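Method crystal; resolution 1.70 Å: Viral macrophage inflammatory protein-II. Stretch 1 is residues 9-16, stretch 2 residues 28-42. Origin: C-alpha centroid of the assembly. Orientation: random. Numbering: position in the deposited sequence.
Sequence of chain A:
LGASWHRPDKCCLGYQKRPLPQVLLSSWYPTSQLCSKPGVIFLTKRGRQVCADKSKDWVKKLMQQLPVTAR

Stretch 1 (9-16) DKCCLGYQ
Stretch 2 28-42: WYPTSQLCSKPGVIF

Small chemokine folds illustrate a general principle: a segment without regular secondary structure can be held against a strand-loop-strand unit by one covalent link and a few polar contacts, and viral macrophage inflammatory protein-II offers a compact example. Residues 9-16 form neither helix nor strand, yet most of their backbone is extended: phi/psi runs from -118/157 at Asp-9 through -90/119, -125/154 and -95/106 at Lys-10, Cys-11 and Cys-12. Leu-13 (-93/4) interrupts the run, Gly-14 opens out to -171/167, and Tyr-15 (-129/152) resumes the extended form. The second stretch folds back on itself. Its strand at 28-30 pairs antiparallel with the strand that ends it, with Tyr-29 N to Ile-41 O at 2.9 Å and Ile-41 N to Tyr-29 O at 2.8 Å. Between them lies a type I turn from Ser-32 to Cys-35, with Gln-33 at -69/-12 and Leu-34 at -82/-13, closed by Cys-35 N to Ser-32 O at 3.1 Å. Ser-32 OG (chi1 t) also accepts from Leu-34 N at 3.0 Å.

The register is set by Cys-11 opposite Cys-35, with CA atoms 5.7 Å apart, and Cys-12 opposite Gly-39, at 5.8 Å. No direct backbone-to-backbone hydrogen bond links the stretches; water substitutes. One water donates to Lys-10 O (2.7 Å) and accepts from Ser-32 N (2.9 Å), spanning a gap of 4.4 Å between that O and N. A second accepts from Cys-12 N at 2.8 Å, donates to Lys-37 O at 2.7 Å, and lies 2.8 Å from Thr-31 OG1.

The covalent anchor is the disulfide from Cys-11 SG to Cys-35 SG, 2.0 Å long with chi3 of -85°, both cysteines being m. Cys-12, also m, points toward the second stretch and is buried; its SG, covalently bonded elsewhere in the structure, rests 3.9 Å from Ile-41 CG1 (chi1 m, chi2 t) and 3.9 Å from Thr-31 CG2 (chi1 p). Gly-39 leaves room here: an ideal CB on it would come within 3.0 Å of Cys-12 CB.

Lys-37 has the largest area covered by the other stretch. Its chain, m, t, p, m along chi1 to chi4, delivers the ammonium to two electron-rich partners. Lys-37 NZ donates to Cys-12 O at 2.7 Å and sits over one face of the Tyr-15 ring, 3.3 Å from the centroid and 23° off the normal, a close cation-pi contact. Lys-37 CE adds a CH-pi contact 4.0 Å from the same centroid. Tyr-15 (chi1 -49°, chi2 -64°) starts sideways, but its end comes nearer, bringing Tyr-15 OH to 3.3 Å from Pro-38 O.

Lys-10 is the looser counterpart. Its m, t, m, p chain also starts sideways and ends nearer, placing Lys-10 NZ 3.4 Å from Tyr-29 OH (chi1 p) in a weak hydrogen bond.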

# COMPACT_ATOMS: atom_id res chain seq x y z
N ASP A 9 11.56 9.35 0.23
CA ASP A 9 10.43 8.61 -0.34
C ASP A 9 9.82 7.70 0.71
O ASP A 9 10.47 7.38 1.70
CB ASP A 9 10.89 7.78 -1.54
CG ASP A 9 11.12 8.63 -2.81
OD1 ASP A 9 10.13 9.17 -3.37
OD2 ASP A 9 12.28 8.75 -3.25
N LYS A 10 8.55 7.34 0.52
CA LYS A 10 7.86 6.43 1.44
C LYS A 10 8.06 4.99 0.99
O LYS A 10 7.66 4.64 -0.12
CB LYS A 10 6.35 6.70 1.48
CG LYS A 10 5.92 7.85 2.34
CD LYS A 10 4.39 7.89 2.47
CE LYS A 10 3.69 8.62 1.32
NZ LYS A 10 3.73 7.90 -0.00
N CYS A 11 8.68 4.17 1.83
CA CYS A 11 8.92 2.76 1.51
C CYS A 11 8.37 1.87 2.60
O CYS A 11 8.23 2.30 3.74
CB CYS A 11 10.42 2.47 1.38
SG CYS A 11 11.21 3.25 -0.06
N CYS A 12 8.04 0.64 2.23
CA CYS A 12 7.52 -0.35 3.17
C CYS A 12 8.66 -1.22 3.69
O CYS A 12 9.22 -2.04 2.97
CB CYS A 12 6.40 -1.17 2.50
SG CYS A 12 4.91 -0.14 2.25
N LEU A 13 9.03 -0.98 4.93
CA LEU A 13 10.12 -1.72 5.55
C LEU A 13 9.60 -2.94 6.30
O LEU A 13 10.38 -3.66 6.90
CB LEU A 13 10.89 -0.79 6.48
CG LEU A 13 11.42 0.48 5.81
CD1 LEU A 13 12.26 1.28 6.81
CD2 LEU A 13 12.25 0.07 4.60
N GLY A 14 8.30 -3.17 6.19
CA GLY A 14 7.63 -4.29 6.84
C GLY A 14 6.21 -4.36 6.30
O GLY A 14 5.73 -3.40 5.68
N TYR A 15 5.51 -5.45 6.56
CA TYR A 15 4.15 -5.61 6.04
C TYR A 15 3.07 -5.99 7.07
O TYR A 15 3.36 -6.61 8.10
CB TYR A 15 4.16 -6.70 4.98
CG TYR A 15 5.23 -6.58 3.93
CD1 TYR A 15 5.26 -5.50 3.06
CD2 TYR A 15 6.14 -7.60 3.74
CE1 TYR A 15 6.15 -5.46 2.00
CE2 TYR A 15 7.03 -7.57 2.69
CZ TYR A 15 7.03 -6.50 1.82
OH TYR A 15 7.90 -6.48 0.75
N GLN A 16 1.83 -5.60 6.79
CA GLN A 16 0.68 -5.96 7.62
C GLN A 16 0.53 -7.44 7.33
O GLN A 16 0.32 -7.81 6.19
CB GLN A 16 -0.56 -5.24 7.11
CG GLN A 16 -1.80 -5.47 7.95
CD GLN A 16 -1.88 -4.51 9.13
OE1 GLN A 16 -0.86 -4.18 9.75
NE2 GLN A 16 -3.09 -4.06 9.46
N TRP A 28 -5.45 2.62 -2.71
CA TRP A 28 -4.07 2.20 -2.48
C TRP A 28 -3.15 2.90 -3.47
O TRP A 28 -3.61 3.47 -4.46
CB TRP A 28 -3.94 0.68 -2.64
CG TRP A 28 -4.17 0.17 -4.06
CD1 TRP A 28 -5.38 -0.09 -4.65
CD2 TRP A 28 -3.18 -0.12 -5.04
NE1 TRP A 28 -5.20 -0.53 -5.93
CE2 TRP A 28 -3.86 -0.56 -6.20
CE3 TRP A 28 -1.78 -0.04 -5.06
CZ2 TRP A 28 -3.18 -0.93 -7.36
CZ3 TRP A 28 -1.11 -0.41 -6.21
CH2 TRP A 28 -1.81 -0.85 -7.35
N TYR A 29 -1.85 2.86 -3.20
CA TYR A 29 -0.87 3.44 -4.11
C TYR A 29 0.42 2.66 -3.95
O TYR A 29 0.69 2.14 -2.86
CB TYR A 29 -0.68 4.94 -3.87
CG TYR A 29 -0.29 5.32 -2.47
CD1 TYR A 29 -1.26 5.62 -1.52
CD2 TYR A 29 1.04 5.47 -2.12
CE1 TYR A 29 -0.91 6.06 -0.24
CE2 TYR A 29 1.41 5.91 -0.86
CZ TYR A 29 0.43 6.21 0.08
OH TYR A 29 0.81 6.67 1.32
N PRO A 30 1.15 2.46 -5.06
CA PRO A 30 2.42 1.71 -5.00
C PRO A 30 3.52 2.58 -4.45
O PRO A 30 3.40 3.79 -4.43
CB PRO A 30 2.69 1.37 -6.47
CG PRO A 30 2.11 2.53 -7.20
CD PRO A 30 0.86 2.92 -6.43
N THR A 31 4.53 1.94 -3.88
CA THR A 31 5.70 2.66 -3.38
C THR A 31 6.66 2.76 -4.58
O THR A 31 6.43 2.16 -5.65
CB THR A 31 6.40 1.95 -2.19
OG1 THR A 31 6.68 0.60 -2.54
CG2 THR A 31 5.54 1.97 -0.98
N SER A 32 7.70 3.57 -4.43
CA SER A 32 8.68 3.73 -5.50
C SER A 32 9.29 2.39 -5.83
O SER A 32 9.54 1.59 -4.93
CB SER A 32 9.77 4.71 -5.04
OG SER A 32 10.90 4.66 -5.90
N GLN A 33 9.56 2.14 -7.11
CA GLN A 33 10.17 0.89 -7.53
C GLN A 33 11.61 0.86 -7.06
O GLN A 33 12.23 -0.18 -7.10
CB GLN A 33 10.13 0.73 -9.05
CG GLN A 33 8.72 0.68 -9.68
CD GLN A 33 7.91 -0.60 -9.38
OE1 GLN A 33 8.39 -1.72 -9.58
NE2 GLN A 33 6.65 -0.43 -8.98
N LEU A 34 12.13 1.99 -6.60
CA LEU A 34 13.51 2.04 -6.07
C LEU A 34 13.59 1.57 -4.61
O LEU A 34 14.68 1.36 -4.07
CB LEU A 34 14.11 3.46 -6.21
CG LEU A 34 14.38 4.01 -7.62
CD1 LEU A 34 14.96 5.40 -7.52
CD2 LEU A 34 15.32 3.09 -8.42
N CYS A 35 12.44 1.44 -3.94
CA CYS A 35 12.44 0.94 -2.55
C CYS A 35 12.96 -0.49 -2.60
O CYS A 35 12.72 -1.21 -3.57
CB CYS A 35 11.02 0.90 -1.96
SG CYS A 35 10.20 2.48 -1.62
N SER A 36 13.61 -0.92 -1.52
CA SER A 36 14.16 -2.27 -1.47
C SER A 36 13.05 -3.31 -1.50
O SER A 36 13.03 -4.17 -2.37
CB SER A 36 15.02 -2.47 -0.23
OG SER A 36 15.79 -3.65 -0.34
N LYS A 37 12.13 -3.22 -0.56
CA LYS A 37 11.02 -4.16 -0.49
C LYS A 37 9.90 -3.68 -1.38
O LYS A 37 9.53 -2.52 -1.33
CB LYS A 37 10.52 -4.29 0.96
CG LYS A 37 11.47 -5.06 1.87
CD LYS A 37 11.19 -4.89 3.37
CE LYS A 37 9.90 -5.54 3.81
NZ LYS A 37 8.75 -4.62 3.59
N PRO A 38 9.43 -4.53 -2.29
CA PRO A 38 8.34 -4.14 -3.18
C PRO A 38 7.01 -4.10 -2.40
O PRO A 38 6.50 -5.15 -1.97
CB PRO A 38 8.32 -5.26 -4.21
CG PRO A 38 8.83 -6.44 -3.44
CD PRO A 38 9.97 -5.85 -2.66
N GLY A 39 6.41 -2.92 -2.30
CA GLY A 39 5.17 -2.83 -1.56
C GLY A 39 4.09 -1.90 -2.05
O GLY A 39 4.23 -1.21 -3.04
N VAL A 40 2.92 -2.02 -1.44
CA VAL A 40 1.80 -1.15 -1.78
C VAL A 40 1.26 -0.61 -0.47
O VAL A 40 1.37 -1.26 0.57
CB VAL A 40 0.66 -1.86 -2.56
CG1 VAL A 40 1.12 -2.31 -3.95
CG2 VAL A 40 0.11 -3.01 -1.77
N ILE A 41 0.77 0.62 -0.50
CA ILE A 41 0.20 1.23 0.69
C ILE A 41 -1.32 1.35 0.56
O ILE A 41 -1.82 1.93 -0.41
CB ILE A 41 0.80 2.64 0.93
CG1 ILE A 41 2.32 2.54 1.14
CG2 ILE A 41 0.12 3.30 2.11
CD1 ILE A 41 3.08 3.89 1.02
N PHE A 42 -2.05 0.73 1.49
CA PHE A 42 -3.50 0.83 1.48
C PHE A 42 -3.91 2.03 2.32
O PHE A 42 -3.28 2.30 3.35
CB PHE A 42 -4.16 -0.44 2.05
CG PHE A 42 -4.11 -1.61 1.12
CD1 PHE A 42 -3.20 -2.64 1.34
CD2 PHE A 42 -4.91 -1.65 -0.03
CE1 PHE A 42 -3.09 -3.68 0.43
CE2 PHE A 42 -4.80 -2.68 -0.94
CZ PHE A 42 -3.89 -3.70 -0.72
O HOH W 1 7.19 5.67 -2.56
O HOH W 2 8.21 -0.33 -0.38